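PDB 2Z4T: beta-galactoside alpha-2,6-sialyltransferase from Photobacterium sp., which transfers sialic acid from its CMP-activated donor to the galactose of acceptors such as lactose, forming an alpha-2,6 linkage. Local coordinates for residues A[68-71]-A[72-75]; A[184-187]-A[188-191]; A[343-346]-A[347-351]. All coordinates share one frame; numbering follows the deposited sequence. Where two conformers were deposited one is given.

Interaction 1. Residues A[68-71]-A[72-75]; sequences TEQN and KESI
Gln70 meets Glu73 because its first torsion sets CG beside the carbonyl carbon (chi1 -159°) and a bend at the next bond (chi2 50°) swings the amide onward along the chain, bringing Gln70 OE1 to 3.5 Å from Glu73 CB. The amide oxygen therefore meets the CB methylene and not the carboxylate. Glu73 takes the other course: its CG lies beside its own backbone N, and a further bend folds the carboxylate back over the preceding residues, where Glu73 CG is 3.6 Å and Glu73 OE2 3.5 Å from Glu69 O. The two side chains cross at about a right angle, with amide and carboxylate planes 61° apart.

The main chain makes a type I beta turn from Asn71 to Ser74, closed by a nearly straight hydrogen bond of 3.2 Å from Ser74 N to Asn71 O. One residue earlier, Glu73 N makes a weak bond of 3.4 Å to Gln70 O. Asn71 also works backward: its side-chain OD1 accepts Thr68 N at 3.1 Å, the donor standing above the plane of the amide, which ties Thr68 to the first residue of the turn. The hydroxyl of Ser74 is engaged by Ser76 O.

The turn belongs to the loop between strands 52-61 and 77-80 of the immunoglobulin-like domain. From strand 52-61, Trp57 NE1 bonds Ile75 O, while His55 NE2 makes weak bonds to the carbonyls of Lys72 and Ser74. Lys72 NZ bonds weakly to Leu67 O and remains 6.3 Å from Glu69 OE2, too far for a salt bridge, though weak attraction is possible. The chemistry implies a surface turn defined by backbone and Asn71 bonds; the Glu73 carboxylate passes Glu69 O without a hydrogen bond, probably tolerated because the site is exposed.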
loop_
_atom_site.group_PDB
_atom_site.type_symbol
_atom_site.label_atom_id
_atom_site.label_comp_id
_atom_site.label_asym_id
_atom_site.label_seq_id
_atom_site.Cartn_x
_atom_site.Cartn_y
_atom_site.Cartn_z
ATOM N N THR A 68 36.970 -7.204 22.456
ATOM C CA THR A 68 37.936 -8.314 22.365
ATOM C C THR A 68 39.428 -7.931 22.514
ATOM O O THR A 68 40.284 -8.525 21.847
ATOM C CB THR A 68 37.713 -9.172 21.052
ATOM O OG1 THR A 68 37.872 -8.340 19.891
ATOM C CG2 THR A 68 36.307 -9.836 21.023
ATOM N N GLU A 69 39.734 -6.962 23.384
ATOM C CA GLU A 69 41.130 -6.564 23.728
ATOM C C GLU A 69 41.938 -5.734 22.715
ATOM O O GLU A 69 42.588 -4.767 23.113
ATOM C CB GLU A 69 41.982 -7.735 24.255
ATOM C CG GLU A 69 42.101 -7.750 25.782
ATOM C CD GLU A 69 43.162 -8.720 26.326
ATOM O OE1 GLU A 69 43.894 -9.373 25.527
ATOM O OE2 GLU A 69 43.259 -8.821 27.577
ATOM N N GLN A 70 41.931 -6.107 21.435
ATOM C CA GLN A 70 42.513 -5.222 20.409
ATOM C C GLN A 70 41.461 -4.225 19.906
ATOM O O GLN A 70 41.797 -3.204 19.289
ATOM C CB GLN A 70 43.213 -6.000 19.270
ATOM C CG GLN A 70 44.288 -5.182 18.440
ATOM C CD GLN A 70 45.374 -4.419 19.287
ATOM O OE1 GLN A 70 45.685 -3.251 19.004
ATOM N NE2 GLN A 70 45.942 -5.085 20.301
ATOM N N ASN A 71 40.194 -4.528 20.196
ATOM C CA ASN A 71 39.093 -3.562 20.093
ATOM C C ASN A 71 39.439 -2.315 20.920
ATOM O O ASN A 71 39.561 -1.197 20.393
ATOM C CB ASN A 71 37.772 -4.174 20.616
ATOM C CG ASN A 71 37.048 -5.059 19.585
ATOM O OD1 ASN A 71 36.007 -5.650 19.898
ATOM N ND2 ASN A 71 37.584 -5.140 18.364
ATOM N N LYS A 72 39.613 -2.540 22.219
ATOM C CA LYS A 72 39.898 -1.492 23.179
ATOM C C LYS A 72 41.021 -0.515 22.762
ATOM O O LYS A 72 41.025 0.640 23.207
ATOM C CB LYS A 72 40.216 -2.123 24.539
ATOM C CG LYS A 72 39.008 -2.717 25.229
ATOM C CD LYS A 72 39.301 -2.978 26.702
ATOM C CE LYS A 72 39.488 -4.458 27.005
ATOM N NZ LYS A 72 38.183 -5.202 26.946
ATOM N N GLU A 73 41.950 -0.969 21.908
ATOM C CA GLU A 73 43.165 -0.191 21.594
ATOM C C GLU A 73 43.068 0.833 20.453
ATOM O O GLU A 73 44.015 1.594 20.218
ATOM C CB GLU A 73 44.389 -1.103 21.408
ATOM C CG GLU A 73 44.769 -1.931 22.668
ATOM C CD GLU A 73 44.344 -1.275 24.005
ATOM O OE1 GLU A 73 44.497 -0.034 24.158
ATOM O OE2 GLU A 73 43.857 -2.007 24.902
ATOM N N SER A 74 41.932 0.860 19.758
ATOM C CA SER A 74 41.706 1.879 18.751
ATOM C C SER A 74 40.739 2.913 19.324
ATOM O O SER A 74 39.947 2.587 20.217
ATOM C CB SER A 74 41.174 1.262 17.450
ATOM O OG SER A 74 39.833 0.849 17.593
ATOM N N ILE A 75 40.809 4.153 18.833
ATOM C CA ILE A 75 39.972 5.216 19.408
ATOM C C ILE A 75 38.521 5.141 18.919
ATOM O O ILE A 75 37.601 5.377 19.688
ATOM C CB ILE A 75 40.620 6.657 19.376
ATOM C CG1 ILE A 75 40.298 7.399 18.098
ATOM C CG2 ILE A 75 42.116 6.624 19.682
ATOM C CD1 ILE A 75 39.120 8.335 18.271
#

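Interaction 2. Residues A[184-187]-A[188-191]; sequences IVKQ and AQTK
Val185 CG1 lies against the end of Gln189, 3.6 Å from OE1 and 3.8 Å from CD of that amide. The first torsion of Val185 (chi1 165°) places this methyl on the carbonyl-carbon side, where the extended chain of Gln189 runs past it. Two residues on, Gln187 and Lys191 lie side by side and point the same way; Lys191 CG packs 3.4 Å from Gln187 O, and the amino group ends near the Gln187 amide. Ala188 CB lies 3.4 Å from Val185 O.

These pairs are set in place by i to i+4 helical bonds, joined toward the helix end by weak i to i+3 bonds. Ala188 N donates to Ile184 O at 3.1 Å, and Gln189 N to Val185 O at 2.9 Å with a weaker branch to Lys186 O. At the helix end Gln187 O receives two donors: Lys191 N at 2.9 Å and, more weakly, Thr190 N. Lys191 then leaves helical geometry.

Outward from the helix, Val185 touches Glu215 and Gln189 touches Phe219, while Ala188 packs on Leu216 and Phe219. Ile184 reaches Ile212 and Leu216 of helix 205-216 as well as Leu117, Val119 and Tyr148 of strands 103-122 and 146-151, so that this last part of helix 178-190 packs against both a neighbouring helix and the parallel strands of the first Rossmann-like half of the GT-B fold.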
loop_
_atom_site.group_PDB
_atom_site.type_symbol
_atom_site.label_atom_id
_atom_site.label_comp_id
_atom_site.label_asym_id
_atom_site.label_seq_id
_atom_site.Cartn_x
_atom_site.Cartn_y
_atom_site.Cartn_z
ATOM N N ILE A 184 14.065 -13.919 0.058
ATOM C CA ILE A 184 13.534 -14.176 1.389
ATOM C C ILE A 184 14.173 -15.448 2.017
ATOM O O ILE A 184 14.517 -15.475 3.213
ATOM C CB ILE A 184 11.992 -14.272 1.334
ATOM C CG1 ILE A 184 11.411 -12.926 0.885
ATOM C CG2 ILE A 184 11.391 -14.739 2.677
ATOM C CD1 ILE A 184 9.979 -12.985 0.448
ATOM N N VAL A 185 14.338 -16.490 1.213
ATOM C CA VAL A 185 14.958 -17.717 1.699
ATOM C C VAL A 185 16.386 -17.456 2.164
ATOM O O VAL A 185 16.793 -17.953 3.218
ATOM C CB VAL A 185 14.919 -18.843 0.646
ATOM C CG1 VAL A 185 15.883 -19.989 1.022
ATOM C CG2 VAL A 185 13.500 -19.338 0.492
ATOM N N LYS A 186 17.124 -16.656 1.391
ATOM C CA LYS A 186 18.490 -16.311 1.754
ATOM C C LYS A 186 18.531 -15.584 3.099
ATOM O O LYS A 186 19.402 -15.871 3.915
ATOM C CB LYS A 186 19.182 -15.529 0.631
ATOM C CG LYS A 186 19.329 -16.353 -0.653
ATOM C CD LYS A 186 20.015 -15.596 -1.781
ATOM C CE LYS A 186 19.860 -16.349 -3.098
ATOM N NZ LYS A 186 20.954 -16.059 -4.058
ATOM N N GLN A 187 17.584 -14.684 3.349
ATOM C CA GLN A 187 17.536 -14.018 4.657
ATOM C C GLN A 187 17.292 -15.017 5.801
ATOM O O GLN A 187 17.899 -14.898 6.868
ATOM C CB GLN A 187 16.492 -12.886 4.721
ATOM C CG GLN A 187 16.703 -11.740 3.736
ATOM C CD GLN A 187 18.105 -11.122 3.825
ATOM O OE1 GLN A 187 18.876 -11.155 2.856
ATOM N NE2 GLN A 187 18.434 -10.561 4.981
ATOM N N ALA A 188 16.412 -15.990 5.564
ATOM C CA ALA A 188 16.068 -17.009 6.551
ATOM C C ALA A 188 17.272 -17.891 6.847
ATOM O O ALA A 188 17.444 -18.352 7.981
ATOM C CB ALA A 188 14.916 -17.858 6.054
ATOM N N GLN A 189 18.090 -18.129 5.822
ATOM C CA GLN A 189 19.266 -18.974 5.943
ATOM C C GLN A 189 20.405 -18.264 6.648
ATOM O O GLN A 189 21.267 -18.894 7.236
ATOM C CB GLN A 189 19.751 -19.395 4.560
ATOM C CG GLN A 189 19.131 -20.669 4.046
ATOM C CD GLN A 189 19.245 -20.804 2.544
ATOM O OE1 GLN A 189 18.793 -21.789 1.973
ATOM N NE2 GLN A 189 19.837 -19.806 1.892
ATOM N N THR A 190 20.371 -16.946 6.598
ATOM C CA THR A 190 21.526 -16.110 6.871
ATOM C C THR A 190 21.396 -15.343 8.188
ATOM O O THR A 190 22.389 -15.042 8.829
ATOM C CB THR A 190 21.741 -15.175 5.637
ATOM O OG1 THR A 190 22.577 -15.857 4.692
ATOM C CG2 THR A 190 22.341 -13.809 5.981
ATOM N N LYS A 191 20.173 -15.044 8.596
ATOM C CA LYS A 191 19.943 -14.304 9.825
ATOM C C LYS A 191 19.684 -15.253 10.990
ATOM O O LYS A 191 18.964 -16.258 10.849
ATOM C CB LYS A 191 18.779 -13.330 9.634
ATOM C CG LYS A 191 19.076 -12.241 8.596
ATOM C CD LYS A 191 20.336 -11.497 8.982
ATOM C CE LYS A 191 20.380 -10.113 8.377
ATOM N NZ LYS A 191 20.713 -10.202 6.942
#

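Interaction 3. Residues A[343-346]-A[347-351]; sequences QKLQ and NEYNS. With MG (magnesium ion), chain K.
Tyr349, its ring overlaid by Leu345, gives its backbone carbonyl oxygen to a magnesium ion, with Tyr349 O 2.5 Å from the metal, a long distance for magnesium; Ser352, Leu354, Asn356 and Asp399 complete the site. Tyr349 N donates to Leu345 O at 2.8 Å. With CG beside the backbone N (chi1 -78°), the ring turns back to the preceding turn of the helix and takes Leu345 CD2 over one face. This is a CH-pi contact, CD2 lying 3.7 Å from the ring centroid and 24° off the normal.

The segments take in nearly all of the short helix 342-349 and the residues that follow it, ahead of strand 356-360 in the CMP-binding half of the GT-B fold. Phe401 of strand 399-403 meets the Tyr349 ring edge-to-face and is touched by Leu345 and Glu348, which places the helix against that strand, while the phenol is hydrogen-bonded to Met439 O.

Two i to i+4 polar pairs lie elsewhere on the helix. Lys344, bent near its end, carries NZ to 2.7 Å from Glu348 OE2 in a salt bridge on the syn side of the carboxylate, somewhat out of its plane; a glycerol, probably from the crystallisation liquor, bonds Glu348 OE1. Gln343 NE2 approaches Asn347 OD1 at 2.6 Å, but its N-H points well off the oxygen (119°), and the bond is weak although short.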
loop_
_atom_site.group_PDB
_atom_site.type_symbol
_atom_site.label_atom_id
_atom_site.label_comp_id
_atom_site.label_asym_id
_atom_site.label_seq_id
_atom_site.Cartn_x
_atom_site.Cartn_y
_atom_site.Cartn_z
ATOM N N GLN A 343 1.177 21.562 -5.818
ATOM C CA GLN A 343 1.200 23.003 -6.099
ATOM C C GLN A 343 0.811 23.266 -7.580
ATOM O O GLN A 343 0.121 24.248 -7.896
ATOM C CB GLN A 343 2.560 23.619 -5.678
ATOM C CG GLN A 343 2.738 25.182 -5.811
ATOM C CD GLN A 343 1.526 26.009 -5.303
ATOM O OE1 GLN A 343 1.145 25.943 -4.125
ATOM N NE2 GLN A 343 0.923 26.786 -6.206
ATOM N N LYS A 344 1.214 22.359 -8.469
ATOM C CA LYS A 344 0.906 22.485 -9.888
ATOM C C LYS A 344 -0.602 22.347 -10.145
ATOM O O LYS A 344 -1.180 23.160 -10.884
ATOM C CB LYS A 344 1.729 21.482 -10.711
ATOM C CG LYS A 344 1.213 21.201 -12.129
ATOM C CD LYS A 344 2.341 20.692 -13.014
ATOM C CE LYS A 344 1.866 19.703 -14.081
ATOM N NZ LYS A 344 0.608 20.119 -14.801
ATOM N N LEU A 345 -1.233 21.343 -9.532
ATOM C CA LEU A 345 -2.694 21.210 -9.591
ATOM C C LEU A 345 -3.351 22.419 -8.949
ATOM O O LEU A 345 -4.267 23.007 -9.530
ATOM C CB LEU A 345 -3.199 19.941 -8.908
ATOM C CG LEU A 345 -4.402 19.180 -9.487
ATOM C CD1 LEU A 345 -5.131 18.371 -8.407
ATOM C CD2 LEU A 345 -5.388 20.028 -10.221
ATOM N N GLN A 346 -2.880 22.808 -7.765
ATOM C CA GLN A 346 -3.435 24.004 -7.128
ATOM C C GLN A 346 -3.358 25.225 -8.042
ATOM O O GLN A 346 -4.347 25.964 -8.164
ATOM C CB GLN A 346 -2.838 24.281 -5.740
ATOM C CG GLN A 346 -3.601 25.372 -4.945
ATOM C CD GLN A 346 -5.076 25.024 -4.663
ATOM O OE1 GLN A 346 -5.995 25.702 -5.142
ATOM N NE2 GLN A 346 -5.298 23.966 -3.888
ATOM N N ASN A 347 -2.210 25.419 -8.705
ATOM C CA ASN A 347 -2.083 26.496 -9.706
ATOM C C ASN A 347 -3.153 26.349 -10.768
ATOM O O ASN A 347 -3.797 27.332 -11.128
ATOM C CB ASN A 347 -0.718 26.519 -10.407
ATOM C CG ASN A 347 0.411 26.945 -9.499
ATOM O OD1 ASN A 347 0.199 27.638 -8.505
ATOM N ND2 ASN A 347 1.630 26.534 -9.844
ATOM N N GLU A 348 -3.330 25.132 -11.281
ATOM C CA GLU A 348 -4.306 24.903 -12.350
ATOM C C GLU A 348 -5.745 25.160 -11.919
ATOM O O GLU A 348 -6.509 25.753 -12.676
ATOM C CB GLU A 348 -4.148 23.525 -12.959
ATOM C CG GLU A 348 -2.940 23.437 -13.854
ATOM C CD GLU A 348 -2.359 22.033 -13.925
ATOM O OE1 GLU A 348 -2.740 21.152 -13.100
ATOM O OE2 GLU A 348 -1.509 21.822 -14.822
ATOM N N TYR A 349 -6.099 24.752 -10.699
ATOM C CA TYR A 349 -7.388 25.108 -10.103
ATOM C C TYR A 349 -7.655 26.629 -10.051
ATOM O O TYR A 349 -8.823 27.026 -9.956
ATOM C CB TYR A 349 -7.507 24.563 -8.664
ATOM C CG TYR A 349 -7.822 23.086 -8.490
ATOM C CD1 TYR A 349 -8.276 22.305 -9.551
ATOM C CD2 TYR A 349 -7.680 22.468 -7.237
ATOM C CE1 TYR A 349 -8.562 20.950 -9.380
ATOM C CE2 TYR A 349 -7.971 21.105 -7.056
ATOM C CZ TYR A 349 -8.412 20.359 -8.131
ATOM O OH TYR A 349 -8.725 19.034 -7.980
ATOM N N ASN A 350 -6.603 27.463 -10.171
ATOM C CA ASN A 350 -6.583 28.799 -9.531
ATOM C C ASN A 350 -6.905 30.202 -10.065
ATOM O O ASN A 350 -7.242 31.023 -9.200
ATOM C CB ASN A 350 -5.381 28.961 -8.586
ATOM C CG ASN A 350 -5.756 28.712 -7.129
ATOM O OD1 ASN A 350 -4.889 28.587 -6.256
ATOM N ND2 ASN A 350 -7.059 28.611 -6.865
ATOM N N SER A 351 -6.786 30.650 -11.321
ATOM C CA SER A 351 -6.265 30.164 -12.593
ATOM C C SER A 351 -7.411 30.508 -13.544
ATOM O O SER A 351 -7.273 31.358 -14.429
ATOM C CB SER A 351 -5.940 28.712 -12.697
ATOM O OG SER A 351 -5.597 28.505 -14.052
HETATM MG MG MG K . -10.672 27.393 -11.557
#

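All three contacts are local and follow one another along the chain. Interaction 1 is a surface turn in the immunoglobulin-like domain, whereas interactions 2 and 3 are partly buried helical segments in the GT-B sialyltransferase part, on opposite sides of the chain's centre with their centres about 49 Å apart. No element is shared. Regular i to i+4 bonds form most of the backbone bonding in both helices, while interaction 1 relies on a turn bond and an asparagine side chain. In interaction 2 the buried side is aliphatic and meets both helix and strands; interaction 3 adds an aromatic face, a salt bridge and a metal-bound carbonyl, chemistry absent from the other two.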